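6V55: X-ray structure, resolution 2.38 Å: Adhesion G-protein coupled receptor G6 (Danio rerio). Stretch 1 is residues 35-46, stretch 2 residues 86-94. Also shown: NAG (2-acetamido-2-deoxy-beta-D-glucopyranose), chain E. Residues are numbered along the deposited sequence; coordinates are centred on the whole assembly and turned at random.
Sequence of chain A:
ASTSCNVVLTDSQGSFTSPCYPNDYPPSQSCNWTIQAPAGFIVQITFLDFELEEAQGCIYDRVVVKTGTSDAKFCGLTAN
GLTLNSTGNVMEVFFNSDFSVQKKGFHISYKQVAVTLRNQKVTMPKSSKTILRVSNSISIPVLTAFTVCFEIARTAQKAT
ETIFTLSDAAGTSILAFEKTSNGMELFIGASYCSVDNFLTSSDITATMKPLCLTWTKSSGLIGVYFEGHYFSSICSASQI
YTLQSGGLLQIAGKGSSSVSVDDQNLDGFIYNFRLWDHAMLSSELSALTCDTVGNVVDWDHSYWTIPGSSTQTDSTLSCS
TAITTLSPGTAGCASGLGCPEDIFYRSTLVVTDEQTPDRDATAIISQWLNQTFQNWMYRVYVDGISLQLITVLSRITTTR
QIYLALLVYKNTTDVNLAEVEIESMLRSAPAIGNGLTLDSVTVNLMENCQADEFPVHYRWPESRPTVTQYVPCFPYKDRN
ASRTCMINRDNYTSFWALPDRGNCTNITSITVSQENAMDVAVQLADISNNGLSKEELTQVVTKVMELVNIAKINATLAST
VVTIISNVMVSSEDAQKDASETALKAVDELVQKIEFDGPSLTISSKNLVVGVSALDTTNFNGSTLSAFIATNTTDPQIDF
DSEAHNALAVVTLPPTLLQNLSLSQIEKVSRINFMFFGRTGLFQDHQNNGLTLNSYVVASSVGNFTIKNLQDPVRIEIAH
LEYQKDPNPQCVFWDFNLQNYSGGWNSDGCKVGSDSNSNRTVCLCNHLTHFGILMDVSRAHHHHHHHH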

# COMPACT_ATOMS: atom_id res chain seq x y z
N ILE A 35 6.94 1.43 -8.61
CA ILE A 35 7.63 0.49 -9.48
C ILE A 35 7.70 1.10 -10.87
O ILE A 35 6.66 1.34 -11.49
CB ILE A 35 6.93 -0.87 -9.53
CG1 ILE A 35 6.52 -1.30 -8.12
CG2 ILE A 35 7.84 -1.85 -10.19
CD1 ILE A 35 5.55 -2.48 -8.08
N GLN A 36 8.92 1.34 -11.37
CA GLN A 36 9.09 1.99 -12.66
C GLN A 36 9.86 1.11 -13.62
O GLN A 36 10.93 0.59 -13.29
CB GLN A 36 9.80 3.33 -12.52
CG GLN A 36 9.65 4.16 -13.77
CD GLN A 36 9.85 5.62 -13.50
OE1 GLN A 36 9.28 6.47 -14.20
NE2 GLN A 36 10.63 5.94 -12.47
N ALA A 37 9.30 0.94 -14.81
CA ALA A 37 9.86 0.22 -15.94
C ALA A 37 10.21 1.21 -17.05
O ALA A 37 9.70 2.33 -17.08
CB ALA A 37 8.82 -0.81 -16.43
N PRO A 38 11.12 0.83 -18.01
CA PRO A 38 11.36 1.70 -19.18
C PRO A 38 10.17 1.74 -20.14
O PRO A 38 9.18 1.02 -19.95
CB PRO A 38 12.59 1.07 -19.85
CG PRO A 38 12.62 -0.35 -19.34
CD PRO A 38 12.11 -0.27 -17.95
N ALA A 39 10.30 2.54 -21.21
CA ALA A 39 9.15 3.06 -21.97
C ALA A 39 8.36 2.00 -22.74
O ALA A 39 7.20 2.25 -23.07
CB ALA A 39 9.61 4.14 -22.94
N GLY A 40 8.94 0.82 -22.99
CA GLY A 40 8.21 -0.18 -23.75
C GLY A 40 7.66 -1.33 -22.92
O GLY A 40 7.31 -2.39 -23.45
N PHE A 41 7.57 -1.12 -21.61
CA PHE A 41 7.21 -2.18 -20.67
C PHE A 41 6.06 -1.71 -19.79
O PHE A 41 5.82 -0.51 -19.64
CB PHE A 41 8.43 -2.60 -19.83
CG PHE A 41 9.50 -3.30 -20.62
CD1 PHE A 41 10.50 -2.58 -21.27
CD2 PHE A 41 9.51 -4.68 -20.72
CE1 PHE A 41 11.48 -3.23 -22.02
CE2 PHE A 41 10.46 -5.35 -21.47
CZ PHE A 41 11.46 -4.63 -22.11
N ILE A 42 5.30 -2.67 -19.26
CA ILE A 42 4.31 -2.38 -18.23
C ILE A 42 4.68 -3.18 -16.98
O ILE A 42 5.54 -4.06 -17.02
CB ILE A 42 2.87 -2.70 -18.68
CG1 ILE A 42 2.68 -4.19 -18.96
CG2 ILE A 42 2.49 -1.88 -19.89
CD1 ILE A 42 1.22 -4.61 -18.99
N VAL A 43 4.04 -2.86 -15.86
CA VAL A 43 4.34 -3.51 -14.58
C VAL A 43 3.16 -4.39 -14.19
O VAL A 43 2.01 -3.95 -14.19
CB VAL A 43 4.64 -2.47 -13.48
CG1 VAL A 43 4.96 -3.18 -12.18
CG2 VAL A 43 5.78 -1.55 -13.90
N GLN A 44 3.45 -5.65 -13.87
CA GLN A 44 2.47 -6.58 -13.34
C GLN A 44 2.82 -6.93 -11.91
O GLN A 44 3.93 -7.42 -11.64
CB GLN A 44 2.45 -7.85 -14.18
CG GLN A 44 1.32 -8.74 -13.84
CD GLN A 44 1.44 -10.09 -14.48
OE1 GLN A 44 2.50 -10.72 -14.45
NE2 GLN A 44 0.36 -10.52 -15.12
N ILE A 45 1.90 -6.69 -10.98
CA ILE A 45 2.11 -7.11 -9.60
C ILE A 45 1.26 -8.34 -9.33
O ILE A 45 0.28 -8.62 -10.03
CB ILE A 45 1.82 -6.02 -8.55
CG1 ILE A 45 0.32 -5.73 -8.47
CG2 ILE A 45 2.63 -4.76 -8.82
CD1 ILE A 45 -0.05 -4.80 -7.32
N THR A 46 1.65 -9.09 -8.31
CA THR A 46 0.91 -10.25 -7.85
C THR A 46 1.04 -10.26 -6.34
O THR A 46 2.15 -10.18 -5.80
CB THR A 46 1.46 -11.55 -8.48
OG1 THR A 46 1.03 -11.66 -9.85
CG2 THR A 46 0.99 -12.79 -7.70
C1 NAG E . 5.34 8.18 -4.52
C2 NAG E . 4.82 9.63 -4.62
C3 NAG E . 5.08 10.21 -6.02
C4 NAG E . 6.56 10.12 -6.38
C5 NAG E . 7.04 8.67 -6.28
C6 NAG E . 8.53 8.55 -6.47
C7 NAG E . 2.95 9.84 -3.04
C8 NAG E . 1.47 10.04 -2.90
N2 NAG E . 3.41 9.75 -4.29
O3 NAG E . 4.64 11.56 -6.10
O4 NAG E . 6.77 10.63 -7.70
O5 NAG E . 6.75 8.13 -4.98
O6 NAG E . 9.21 8.72 -5.23
O7 NAG E . 3.70 9.77 -2.06
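Stretch 2 (86-94) STGNVMEVF

A recurrent principle of β-strand packing is that a strand can meet two partners at once, one along its edge through the backbone and another through its side chains, and the pairing of residues 86-94 with residues 35-46 of this receptor illustrates it well. At the apolar centre lies Met91. Its chi1 is t, chi2 stands at 98°, between wells, and chi3 is p, a bent course that brings the methyl CE back against strand 41-46: Met91 CE lies 3.9 Å from Ile45 CG2 and 3.4 Å from the backbone atom Val43 O. Nearer the main chain, Met91 CB approaches Val43 CB to 3.8 Å. Two residues further along, the CA-to-CB bond of Val93 points toward stretch 1, and Val93 CG2 meets Ile45 CD1 at 4.1 Å. Strands 41-46 and 90-94 run in broadly the same direction, at 27° to each other, with axes 6.5 Å apart at closest approach; no β bridge joins them, and their contact here rests largely on side chains.

The backbone partner of strand 90-94 is instead the end of a strand that begins earlier in the chain, residues 35-36, which runs antiparallel to it. Ile35 and Met91 form a hydrogen-bonded pair, with Ile35 N donating to Met91 O at 2.7 Å and Met91 N to Ile35 O at 2.9 Å; their side chains share one face of the sheet. The neighbouring pair, Gln36 and Val90, is of the non-hydrogen-bonded kind, its CA atoms 4.6 Å apart, and its side chains occupy the other face, where Gln36 OE1 lies 3.8 Å from Val90 CG2. The ladder gains one further rung beyond the strand, Ala37 N to Asn89 O at 3.0 Å.

Beyond the ladder, side chains too take part in the polar contacts. Stretch 1 reverses through a type I turn from Pro38 to Phe41, closed by Phe41 N to Pro38 O at 3.2 Å, and Asn89 lies against both limbs of this reversal. Its side chain, with chi1 p, donates from Asn89 ND2 to Ala37 O at 2.9 Å, while Asn89 CB comes within 3.3 Å of Phe41 O. Ser86, itself buried, supplies the second polar anchor. With phi/psi of -74/144, in the polyproline region, Ser86 N donates to Val43 O at 2.8 Å, and its hydroxyl accepts from the same residue, Val43 N to Ser86 OG at 2.6 Å, so that one serine engages both polar backbone atoms of Val43. Beside it, Ile42 CG2 rests 3.5 Å from Gly88 O, covering the loop that leads into the strand.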

# COMPACT_ATOMS: atom_id res chain seq x y z
N SER A 86 -0.38 -2.62 -14.86
CA SER A 86 -0.30 -1.19 -15.12
C SER A 86 -0.57 -0.86 -16.59
O SER A 86 -0.18 -1.61 -17.49
CB SER A 86 1.07 -0.64 -14.73
OG SER A 86 2.08 -1.19 -15.56
N THR A 87 -1.23 0.27 -16.82
CA THR A 87 -1.54 0.68 -18.19
C THR A 87 -0.35 1.38 -18.85
O THR A 87 -0.14 1.24 -20.05
CB THR A 87 -2.79 1.56 -18.18
OG1 THR A 87 -2.58 2.69 -17.33
CG2 THR A 87 -3.95 0.76 -17.63
N GLY A 88 0.43 2.13 -18.08
CA GLY A 88 1.72 2.63 -18.51
C GLY A 88 2.86 1.86 -17.89
O GLY A 88 2.73 0.68 -17.53
N ASN A 89 3.99 2.52 -17.74
CA ASN A 89 5.17 1.84 -17.23
C ASN A 89 5.40 2.05 -15.74
O ASN A 89 6.39 1.53 -15.21
CB ASN A 89 6.41 2.27 -18.01
CG ASN A 89 6.58 3.75 -18.02
OD1 ASN A 89 5.63 4.50 -17.80
ND2 ASN A 89 7.80 4.20 -18.29
N VAL A 90 4.54 2.80 -15.05
CA VAL A 90 4.69 3.00 -13.61
C VAL A 90 3.49 2.41 -12.87
O VAL A 90 2.34 2.69 -13.20
CB VAL A 90 4.87 4.48 -13.23
CG1 VAL A 90 5.53 4.55 -11.90
CG2 VAL A 90 5.73 5.21 -14.25
N MET A 91 3.78 1.59 -11.85
CA MET A 91 2.77 1.09 -10.92
C MET A 91 3.18 1.49 -9.50
O MET A 91 4.31 1.23 -9.08
CB MET A 91 2.64 -0.43 -11.00
CG MET A 91 1.67 -1.00 -9.98
SD MET A 91 0.06 -1.28 -10.71
CE MET A 91 0.38 -2.88 -11.42
N GLU A 92 2.25 2.11 -8.76
CA GLU A 92 2.50 2.58 -7.40
C GLU A 92 1.59 1.82 -6.43
O GLU A 92 0.39 1.72 -6.67
CB GLU A 92 2.25 4.09 -7.30
CG GLU A 92 3.00 4.88 -8.37
CD GLU A 92 3.00 6.38 -8.15
OE1 GLU A 92 2.09 6.91 -7.48
OE2 GLU A 92 3.92 7.05 -8.66
N VAL A 93 2.18 1.30 -5.35
CA VAL A 93 1.48 0.56 -4.31
C VAL A 93 1.64 1.31 -2.99
O VAL A 93 2.75 1.45 -2.49
CB VAL A 93 2.01 -0.87 -4.16
CG1 VAL A 93 1.34 -1.57 -2.98
CG2 VAL A 93 1.80 -1.66 -5.42
N PHE A 94 0.52 1.75 -2.41
CA PHE A 94 0.54 2.44 -1.13
C PHE A 94 0.01 1.54 -0.04
O PHE A 94 -0.73 0.60 -0.31
CB PHE A 94 -0.30 3.70 -1.17
CG PHE A 94 0.17 4.69 -2.17
CD1 PHE A 94 1.20 5.56 -1.85
CD2 PHE A 94 -0.39 4.74 -3.44
CE1 PHE A 94 1.65 6.47 -2.78
CE2 PHE A 94 0.05 5.64 -4.36
CZ PHE A 94 1.07 6.51 -4.03